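PDB 4KB5: mycosin-1 from Mycobacterium smegmatis, which acts as a subtilisin-like serine protease that cleaves EspB and may regulate ESX-1 secretion and virulence in mycobacteria. Local coordinates for residues T103-P115 with F119-L131. Residues are numbered along the deposited sequence; the frame is centred on the assembly and turned at random.
Sequences TMTAAIIGGRPSP and FVGMAPDVRLLSL
R112 grips V126 O end-on with the edge of its guanidinium, NH1 and NH2 both donating to that one oxygen, at 3.1 and 3.0 Å. NH1 also donates to G110 O, 2.9 Å away in R112's own segment. A bend at chi2 (63°) lays one guanidinium face against the backbone of the type I turn A123-V126, over the P124 carbonyl and D125 CA. The loop leading into the turn runs along the last carbonyls of the helix: M122 N donates to I108 O (2.9 Å), nearly in line with the carbonyl bond, and A123 N to I109 O; just beyond the helix, G121 N donates to G111 O. F119, its CG anti to the backbone N (chi1 179°), brings its ring edge to the helix, CZ 3.4 Å from A107 O. On the strand side, L128 CD2 packs at 3.9 Å on I109 CG2. Further out, V68 of the central strand 65-70 touches I109, and Y317 of helix 311-328 touches I108 and M122. T105 OG1 of the same helix as I109 is hydrogen-bonded to D70 OD2, the aspartate assigned, with H101 and S312, to the charge relay. Loop N-H groups thus take up I108 O and I109 O, and R112 NH1 takes G110 O; the helix dipole would probably stabilise the guanidinium at this C-terminal end.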
loop_
_atom_site.group_PDB
_atom_site.type_symbol
_atom_site.label_atom_id
_atom_site.label_comp_id
_atom_site.label_asym_id
_atom_site.label_seq_id
_atom_site.Cartn_x
_atom_site.Cartn_y
_atom_site.Cartn_z
ATOM N N THR A 103 6.166 9.171 -6.259
ATOM C CA THR A 103 5.492 10.192 -7.060
ATOM C C THR A 103 4.357 9.582 -7.892
ATOM O O THR A 103 3.271 10.138 -7.962
ATOM C CB THR A 103 6.485 10.937 -8.007
ATOM O OG1 THR A 103 7.558 11.503 -7.242
ATOM C CG2 THR A 103 5.778 12.052 -8.752
ATOM N N MET A 104 4.632 8.452 -8.518
ATOM C CA MET A 104 3.639 7.725 -9.319
ATOM C C MET A 104 2.538 7.069 -8.468
ATOM O O MET A 104 1.378 6.963 -8.913
ATOM C CB MET A 104 4.335 6.671 -10.185
ATOM C CG MET A 104 5.106 7.269 -11.370
ATOM S SD MET A 104 6.890 7.354 -11.104
ATOM C CE MET A 104 7.361 5.691 -11.554
ATOM N N THR A 105 2.898 6.645 -7.254
ATOM C CA THR A 105 1.919 6.103 -6.293
ATOM C C THR A 105 0.893 7.175 -5.955
ATOM O O THR A 105 -0.317 6.931 -6.032
ATOM C CB THR A 105 2.600 5.608 -4.998
ATOM O OG1 THR A 105 3.613 4.650 -5.331
ATOM C CG2 THR A 105 1.585 4.939 -4.076
ATOM N N ALA A 106 1.391 8.364 -5.602
ATOM C CA ALA A 106 0.562 9.527 -5.264
ATOM C C ALA A 106 -0.334 9.976 -6.415
ATOM O O ALA A 106 -1.471 10.399 -6.200
ATOM C CB ALA A 106 1.448 10.697 -4.804
ATOM N N ALA A 107 0.190 9.905 -7.637
ATOM C CA ALA A 107 -0.563 10.342 -8.818
ATOM C C ALA A 107 -1.705 9.367 -9.111
ATOM O O ALA A 107 -2.794 9.794 -9.476
ATOM C CB ALA A 107 0.352 10.477 -10.034
ATOM N N ILE A 108 -1.469 8.069 -8.937
ATOM C CA ILE A 108 -2.575 7.089 -9.042
ATOM C C ILE A 108 -3.700 7.422 -8.052
ATOM O O ILE A 108 -4.895 7.383 -8.401
ATOM C CB ILE A 108 -2.063 5.646 -8.933
ATOM C CG1 ILE A 108 -1.392 5.282 -10.263
ATOM C CG2 ILE A 108 -3.209 4.661 -8.650
ATOM C CD1 ILE A 108 -0.376 4.167 -10.183
ATOM N N ILE A 109 -3.311 7.822 -6.835
ATOM C CA ILE A 109 -4.286 8.097 -5.798
ATOM C C ILE A 109 -5.044 9.372 -6.128
ATOM O O ILE A 109 -6.274 9.387 -6.103
ATOM C CB ILE A 109 -3.638 8.186 -4.386
ATOM C CG1 ILE A 109 -3.110 6.819 -3.937
ATOM C CG2 ILE A 109 -4.616 8.749 -3.355
ATOM C CD1 ILE A 109 -2.124 6.894 -2.779
ATOM N N GLY A 110 -4.308 10.435 -6.447
ATOM C CA GLY A 110 -4.907 11.756 -6.487
ATOM C C GLY A 110 -4.473 12.678 -7.610
ATOM O O GLY A 110 -4.780 13.855 -7.563
ATOM N N GLY A 111 -3.752 12.154 -8.604
ATOM C CA GLY A 111 -3.322 12.963 -9.750
ATOM C C GLY A 111 -4.469 13.721 -10.399
ATOM O O GLY A 111 -5.528 13.142 -10.674
ATOM N N ARG A 112 -4.262 15.015 -10.646
ATOM C CA ARG A 112 -5.294 15.855 -11.262
ATOM C C ARG A 112 -5.402 15.540 -12.762
ATOM O O ARG A 112 -4.455 15.001 -13.338
ATOM C CB ARG A 112 -5.009 17.344 -11.020
ATOM C CG ARG A 112 -5.513 17.869 -9.683
ATOM C CD ARG A 112 -4.848 17.212 -8.457
ATOM N NE ARG A 112 -5.291 17.893 -7.237
ATOM C CZ ARG A 112 -5.417 17.348 -6.027
ATOM N NH1 ARG A 112 -5.140 16.067 -5.797
ATOM N NH2 ARG A 112 -5.824 18.113 -5.027
ATOM N N PRO A 113 -6.569 15.819 -13.381
ATOM C CA PRO A 113 -6.696 15.643 -14.834
ATOM C C PRO A 113 -5.982 16.785 -15.600
ATOM O O PRO A 113 -5.545 17.768 -14.994
ATOM C CB PRO A 113 -8.214 15.704 -15.058
ATOM C CG PRO A 113 -8.701 16.614 -13.970
ATOM C CD PRO A 113 -7.830 16.297 -12.773
ATOM N N SER A 114 -5.879 16.633 -16.918
ATOM C CA SER A 114 -5.311 17.639 -17.815
ATOM C C SER A 114 -6.090 17.657 -19.140
ATOM O O SER A 114 -6.546 16.603 -19.612
ATOM C CB SER A 114 -3.853 17.298 -18.105
ATOM O OG SER A 114 -3.363 17.985 -19.240
ATOM N N PRO A 115 -6.205 18.848 -19.765
ATOM C CA PRO A 115 -6.806 18.951 -21.095
ATOM C C PRO A 115 -6.028 18.217 -22.195
ATOM O O PRO A 115 -6.594 17.928 -23.242
ATOM C CB PRO A 115 -6.801 20.461 -21.366
ATOM C CG PRO A 115 -5.712 21.004 -20.492
ATOM C CD PRO A 115 -5.792 20.168 -19.250
ATOM N N PHE A 119 -4.890 10.853 -18.580
ATOM C CA PHE A 119 -4.640 10.360 -17.212
ATOM C C PHE A 119 -5.390 11.165 -16.166
ATOM O O PHE A 119 -5.353 12.390 -16.179
ATOM C CB PHE A 119 -3.157 10.287 -16.827
ATOM C CG PHE A 119 -2.939 9.793 -15.415
ATOM C CD1 PHE A 119 -2.983 10.682 -14.329
ATOM C CD2 PHE A 119 -2.745 8.441 -15.161
ATOM C CE1 PHE A 119 -2.820 10.222 -13.022
ATOM C CE2 PHE A 119 -2.590 7.980 -13.860
ATOM C CZ PHE A 119 -2.617 8.871 -12.791
ATOM N N VAL A 120 -6.061 10.455 -15.262
ATOM C CA VAL A 120 -6.527 11.035 -14.004
ATOM C C VAL A 120 -6.392 9.981 -12.884
ATOM O O VAL A 120 -6.504 8.762 -13.136
ATOM C CB VAL A 120 -7.959 11.623 -14.112
ATOM C CG1 VAL A 120 -9.005 10.539 -14.418
ATOM C CG2 VAL A 120 -8.333 12.383 -12.852
ATOM N N GLY A 121 -6.125 10.451 -11.666
ATOM C CA GLY A 121 -6.091 9.590 -10.495
ATOM C C GLY A 121 -7.501 9.207 -10.047
ATOM O O GLY A 121 -8.498 9.795 -10.498
ATOM N N MET A 122 -7.584 8.231 -9.146
ATOM C CA MET A 122 -8.874 7.742 -8.646
ATOM C C MET A 122 -9.664 8.874 -7.972
ATOM O O MET A 122 -10.877 9.020 -8.185
ATOM C CB MET A 122 -8.633 6.559 -7.689
ATOM C CG MET A 122 -9.881 5.942 -7.086
ATOM S SD MET A 122 -10.807 4.885 -8.223
ATOM C CE MET A 122 -9.600 3.622 -8.594
ATOM N N ALA A 123 -8.963 9.693 -7.184
ATOM C CA ALA A 123 -9.595 10.722 -6.365
ATOM C C ALA A 123 -8.845 12.055 -6.502
ATOM O O ALA A 123 -8.061 12.425 -5.615
ATOM C CB ALA A 123 -9.658 10.268 -4.909
ATOM N N PRO A 124 -9.100 12.787 -7.615
ATOM C CA PRO A 124 -8.322 13.978 -7.989
ATOM C C PRO A 124 -8.519 15.208 -7.117
ATOM O O PRO A 124 -7.835 16.193 -7.341
ATOM C CB PRO A 124 -8.789 14.277 -9.429
ATOM C CG PRO A 124 -10.157 13.680 -9.516
ATOM C CD PRO A 124 -10.115 12.452 -8.639
ATOM N N ASP A 125 -9.446 15.171 -6.162
ATOM C CA ASP A 125 -9.623 16.284 -5.228
ATOM C C ASP A 125 -9.015 16.073 -3.821
ATOM O O ASP A 125 -9.152 16.949 -2.964
ATOM C CB ASP A 125 -11.104 16.652 -5.078
ATOM C CG ASP A 125 -11.669 17.388 -6.291
ATOM O OD1 ASP A 125 -10.942 18.159 -6.952
ATOM O OD2 ASP A 125 -12.873 17.204 -6.568
ATOM N N VAL A 126 -8.360 14.939 -3.569
ATOM C CA VAL A 126 -7.808 14.680 -2.224
ATOM C C VAL A 126 -6.623 15.599 -1.891
ATOM O O VAL A 126 -5.934 16.067 -2.789
ATOM C CB VAL A 126 -7.335 13.219 -1.998
ATOM C CG1 VAL A 126 -8.508 12.245 -1.998
ATOM C CG2 VAL A 126 -6.256 12.799 -3.001
ATOM N N ARG A 127 -6.400 15.835 -0.598
ATOM C CA ARG A 127 -5.126 16.383 -0.127
ATOM C C ARG A 127 -4.155 15.211 0.024
ATOM O O ARG A 127 -4.512 14.182 0.594
ATOM C CB ARG A 127 -5.316 17.113 1.199
ATOM C CG ARG A 127 -4.066 17.788 1.741
ATOM C CD ARG A 127 -4.387 18.573 3.009
ATOM N NE ARG A 127 -3.391 19.607 3.287
ATOM C CZ ARG A 127 -3.652 20.775 3.879
ATOM N NH1 ARG A 127 -4.888 21.078 4.263
ATOM N NH2 ARG A 127 -2.673 21.653 4.079
ATOM N N LEU A 128 -2.955 15.351 -0.535
ATOM C CA LEU A 128 -1.927 14.314 -0.447
ATOM C C LEU A 128 -0.817 14.723 0.531
ATOM O O LEU A 128 -0.320 15.857 0.472
ATOM C CB LEU A 128 -1.329 14.020 -1.831
ATOM C CG LEU A 128 -2.245 13.436 -2.911
ATOM C CD1 LEU A 128 -1.716 13.715 -4.315
ATOM C CD2 LEU A 128 -2.462 11.938 -2.693
ATOM N N LEU A 129 -0.446 13.805 1.424
ATOM C CA LEU A 129 0.683 14.005 2.336
ATOM C C LEU A 129 1.741 12.970 2.034
ATOM O O LEU A 129 1.438 11.785 2.005
ATOM C CB LEU A 129 0.262 13.815 3.789
ATOM C CG LEU A 129 -0.648 14.785 4.534
ATOM C CD1 LEU A 129 -0.710 14.309 5.983
ATOM C CD2 LEU A 129 -0.170 16.231 4.464
ATOM N N SER A 130 2.980 13.401 1.825
ATOM C CA SER A 130 4.071 12.460 1.509
ATOM C C SER A 130 5.028 12.212 2.676
ATOM O O SER A 130 5.646 13.153 3.188
ATOM C CB SER A 130 4.885 12.947 0.316
ATOM O OG SER A 130 5.973 12.063 0.102
ATOM N N LEU A 131 5.152 10.951 3.074
ATOM C CA LEU A 131 6.112 10.536 4.097
ATOM C C LEU A 131 7.068 9.556 3.445
ATOM O O LEU A 131 6.648 8.503 2.992
ATOM C CB LEU A 131 5.400 9.863 5.285
ATOM C CG LEU A 131 4.441 10.697 6.145
ATOM C CD1 LEU A 131 3.088 10.925 5.469
ATOM C CD2 LEU A 131 4.256 10.016 7.497
HETATM O O HOH W 1 -6.651 14.046 -17.950
#